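Local coordinates for PBP domain-containing protein (Vibrio parahaemolyticus, PDB 3MUQ) that is of unknown function but belongs to the periplasmic binding protein superfamily, so it may bind a small solute between its two lobes, at residues A[152-155]-A[156-160]; A[172-175]-A[176-180]. One frame throughout, in Å; residues are numbered along the deposited sequence.

Interaction 1: residues A[152-155]-A[156-160]; sequences QGMG and PTLNM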
# COMPACT_ATOMS: atom_id res chain seq x y z
N GLN A 152 -5.06 25.07 0.75
CA GLN A 152 -3.94 24.60 1.56
C GLN A 152 -3.99 23.07 1.69
O GLN A 152 -4.97 22.44 1.32
CB GLN A 152 -3.98 25.24 2.96
CG GLN A 152 -3.80 26.76 3.01
CD GLN A 152 -2.42 27.23 2.56
OE1 GLN A 152 -1.47 26.45 2.51
NE2 GLN A 152 -2.31 28.52 2.24
N GLY A 153 -2.94 22.48 2.24
CA GLY A 153 -2.91 21.04 2.45
C GLY A 153 -3.81 20.57 3.58
O GLY A 153 -4.53 21.34 4.21
N MSE A 154 -3.76 19.27 3.84
CA MSE A 154 -4.63 18.64 4.83
C MSE A 154 -4.36 19.18 6.25
O MSE A 154 -5.29 19.53 6.98
CB MSE A 154 -4.46 17.12 4.79
CG MSE A 154 -5.54 16.34 5.54
SE MSE A 154 -7.27 16.59 4.68
CE MSE A 154 -8.13 17.77 5.98
N GLY A 155 -3.09 19.22 6.64
CA GLY A 155 -2.72 19.70 7.97
C GLY A 155 -3.18 21.13 8.25
O GLY A 155 -3.87 21.38 9.23
N PRO A 156 -2.80 22.08 7.39
CA PRO A 156 -3.24 23.47 7.56
C PRO A 156 -4.77 23.59 7.53
O PRO A 156 -5.32 24.41 8.26
CB PRO A 156 -2.62 24.18 6.35
CG PRO A 156 -1.34 23.35 6.08
CD PRO A 156 -1.80 21.93 6.31
N THR A 157 -5.42 22.79 6.70
CA THR A 157 -6.88 22.73 6.68
C THR A 157 -7.42 22.31 8.05
O THR A 157 -8.31 22.96 8.58
CB THR A 157 -7.39 21.80 5.55
OG1 THR A 157 -7.01 22.36 4.29
CG2 THR A 157 -8.92 21.66 5.59
N LEU A 158 -6.87 21.25 8.64
CA LEU A 158 -7.23 20.89 10.02
C LEU A 158 -7.00 22.04 11.03
O LEU A 158 -7.87 22.33 11.86
CB LEU A 158 -6.50 19.61 10.47
CG LEU A 158 -7.00 18.32 9.80
CD1 LEU A 158 -6.05 17.14 10.07
CD2 LEU A 158 -8.43 17.97 10.23
N ASN A 159 -5.82 22.67 10.96
CA ASN A 159 -5.50 23.78 11.86
C ASN A 159 -6.54 24.88 11.71
O ASN A 159 -6.97 25.49 12.69
CB ASN A 159 -4.10 24.36 11.57
CG ASN A 159 -2.99 23.36 11.88
OD1 ASN A 159 -3.14 22.51 12.77
ND2 ASN A 159 -1.86 23.46 11.16
N MSE A 160 -6.95 25.14 10.47
CA MSE A 160 -7.97 26.15 10.22
C MSE A 160 -9.31 25.73 10.84
O MSE A 160 -9.98 26.53 11.48
CB MSE A 160 -8.11 26.41 8.71
CG MSE A 160 -8.93 27.65 8.36
SE MSE A 160 -8.11 29.32 9.06
CE MSE A 160 -6.41 29.10 8.20
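Met154, a selenomethionine, curls its terminal CE over the next turn of helix 154-163. CE lies 4.0 Å from Leu158 CG and equally near Thr157 CG2, so one methyl touches two residues. The chain leaves with CG anti to the backbone N (chi1 -166°), then bends at chi2 and chi3, which turns CE back toward Leu158. On another side of the turn Gln152 CB rests against Pro156 CB at 3.8 Å.

Gly153 is the N-cap residue, and its carbonyl oxygen takes two bonds from Thr157. Thr157 N donates to Gly153 O at 3.0 Å. Thr157 OG1 donates to Gly153 O at 2.7 Å, from the opposite face of the carbonyl plane. The hydroxyl can do this because OG1 stands beside its own backbone N (chi1 -64°). The double grip ties the first turn together and satisfies a hydroxyl on a buried residue. Pro156 has no N-H to give, which costs nothing in a first turn. Beyond it, Leu158 N to Met154 O and Asn159 N to Gly155 O continue the helical bonding.

The helix start packs on strand 168-171 through Met154, Thr157 and Leu158. Thr157 also meets Ile119 of strand 118-120, while Met154 and Leu158 touch helix 172-178.

Interaction 2: residues A[172-175]-A[176-180]; sequences RGTW and LAYQN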
# COMPACT_ATOMS: atom_id res chain seq x y z
N ARG A 172 -7.93 9.77 7.54
CA ARG A 172 -7.70 9.43 8.94
C ARG A 172 -6.24 9.64 9.38
O ARG A 172 -5.97 10.00 10.53
CB ARG A 172 -8.13 7.99 9.25
CG ARG A 172 -8.27 7.73 10.76
CD ARG A 172 -8.65 6.27 11.08
NE ARG A 172 -9.82 5.82 10.32
CZ ARG A 172 -11.06 5.83 10.79
NH1 ARG A 172 -11.29 6.27 12.02
NH2 ARG A 172 -12.07 5.42 10.03
N GLY A 173 -5.30 9.38 8.49
CA GLY A 173 -3.89 9.54 8.82
C GLY A 173 -3.51 10.93 9.31
O GLY A 173 -2.80 11.09 10.32
N THR A 174 -3.94 11.95 8.58
CA THR A 174 -3.54 13.30 8.94
C THR A 174 -4.22 13.65 10.25
O THR A 174 -3.61 14.25 11.14
CB THR A 174 -3.86 14.32 7.83
OG1 THR A 174 -3.39 13.81 6.58
CG2 THR A 174 -3.16 15.66 8.12
N TRP A 175 -5.47 13.22 10.38
CA TRP A 175 -6.23 13.43 11.61
C TRP A 175 -5.49 12.89 12.84
O TRP A 175 -5.39 13.57 13.85
CB TRP A 175 -7.60 12.75 11.53
CG TRP A 175 -8.21 12.57 12.89
CD1 TRP A 175 -8.44 11.39 13.55
CD2 TRP A 175 -8.60 13.61 13.79
NE1 TRP A 175 -8.97 11.64 14.79
CE2 TRP A 175 -9.08 12.99 14.96
CE3 TRP A 175 -8.60 15.00 13.71
CZ2 TRP A 175 -9.56 13.72 16.05
CZ3 TRP A 175 -9.08 15.73 14.79
CH2 TRP A 175 -9.56 15.08 15.94
N LEU A 176 -4.99 11.66 12.74
CA LEU A 176 -4.33 11.02 13.89
C LEU A 176 -3.03 11.73 14.27
O LEU A 176 -2.72 11.87 15.46
CB LEU A 176 -4.04 9.53 13.61
CG LEU A 176 -5.26 8.63 13.41
CD1 LEU A 176 -4.85 7.25 12.87
CD2 LEU A 176 -6.04 8.50 14.71
N ALA A 177 -2.27 12.15 13.26
CA ALA A 177 -1.02 12.87 13.52
C ALA A 177 -1.24 14.23 14.15
O ALA A 177 -0.39 14.71 14.89
CB ALA A 177 -0.19 13.01 12.24
N TYR A 178 -2.38 14.86 13.85
CA TYR A 178 -2.65 16.22 14.30
C TYR A 178 -3.58 16.34 15.53
O TYR A 178 -3.66 17.39 16.16
CB TYR A 178 -3.25 17.05 13.15
CG TYR A 178 -2.23 17.63 12.18
CD1 TYR A 178 -1.50 16.81 11.33
CD2 TYR A 178 -2.02 19.01 12.10
CE1 TYR A 178 -0.57 17.34 10.44
CE2 TYR A 178 -1.09 19.55 11.21
CZ TYR A 178 -0.38 18.70 10.38
OH TYR A 178 0.54 19.21 9.49
N GLN A 179 -4.28 15.26 15.89
CA GLN A 179 -5.36 15.38 16.87
C GLN A 179 -4.89 15.98 18.19
O GLN A 179 -5.63 16.70 18.86
CB GLN A 179 -6.03 14.02 17.10
CG GLN A 179 -5.07 12.97 17.65
CD GLN A 179 -5.72 11.62 17.80
OE1 GLN A 179 -6.89 11.52 18.14
NE2 GLN A 179 -4.95 10.57 17.54
N ASN A 180 -3.64 15.72 18.55
CA ASN A 180 -3.10 16.21 19.82
C ASN A 180 -3.12 17.74 19.94
O ASN A 180 -3.10 18.28 21.04
CB ASN A 180 -1.68 15.67 20.05
CG ASN A 180 -0.63 16.38 19.18
OD1 ASN A 180 -0.48 16.09 17.99
ND2 ASN A 180 0.11 17.32 19.79
O HOH W 1 -9.10 10.34 17.05
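Gln179 CB sits over one face of the Trp175 indole, a CH-pi contact 3.8 Å from the centroid of the six-membered ring. The two side chains cross at about a right angle. With Trp175 CG anti to the backbone N (chi1 162°), the indole swings to where Gln179 CB lies over it.

Apolar contacts extend along the helix. Leu176 CD2 approaches Trp175 CD1 at 3.9 Å, and Leu176 CD1 meets Arg172 CG at 4.0 Å. Thr174 CG2 lies alongside Tyr178 CD1 at 3.8 Å.

A water bridges Trp175 and Gln179. It accepts from Trp175 NE1 at 2.6 Å and donates to Gln179 OE1 at 2.7 Å. Separately, Gln179 NE2 bonds to Asp31 O of the second subunit and only weakly to Leu176 O. Arg172, for its part, forms a salt bridge with Asp85.

Backbone bonds run from Leu176 N to Arg172 O and from Tyr178 N to Thr174 O. Gln179 N to Trp175 O is weak, as its N-H...O angle is only 119°.

The indole thus has its N-H satisfied through water and one face covered by Gln179 CB. The water and the subunit bond together hold both ends of the Gln179 amide, which should limit its rotation.

Interaction 1 comes first along the chain, at the start of helix 154-163. Interaction 2 follows on helix 172-178, with strand 168-171 between them in sequence. Their centres are 11 Å apart, and the helices touch directly. Met154 CG packs on Thr174 OG1 at 3.5 Å, and Gly155 CA meets Tyr178 CZ at the same distance. Leu158 CD1 adds a contact with Thr174 CG2. Both interactions therefore belong to one packed unit within the PBP superfamily domain. Thr157 and its neighbours in interaction 1 pack on strands 118-120 and 168-171. Interaction 2 packs on strands 78-90 and 185-188. It also meets the second subunit, whereas interaction 1 touches no other chain of the assembly.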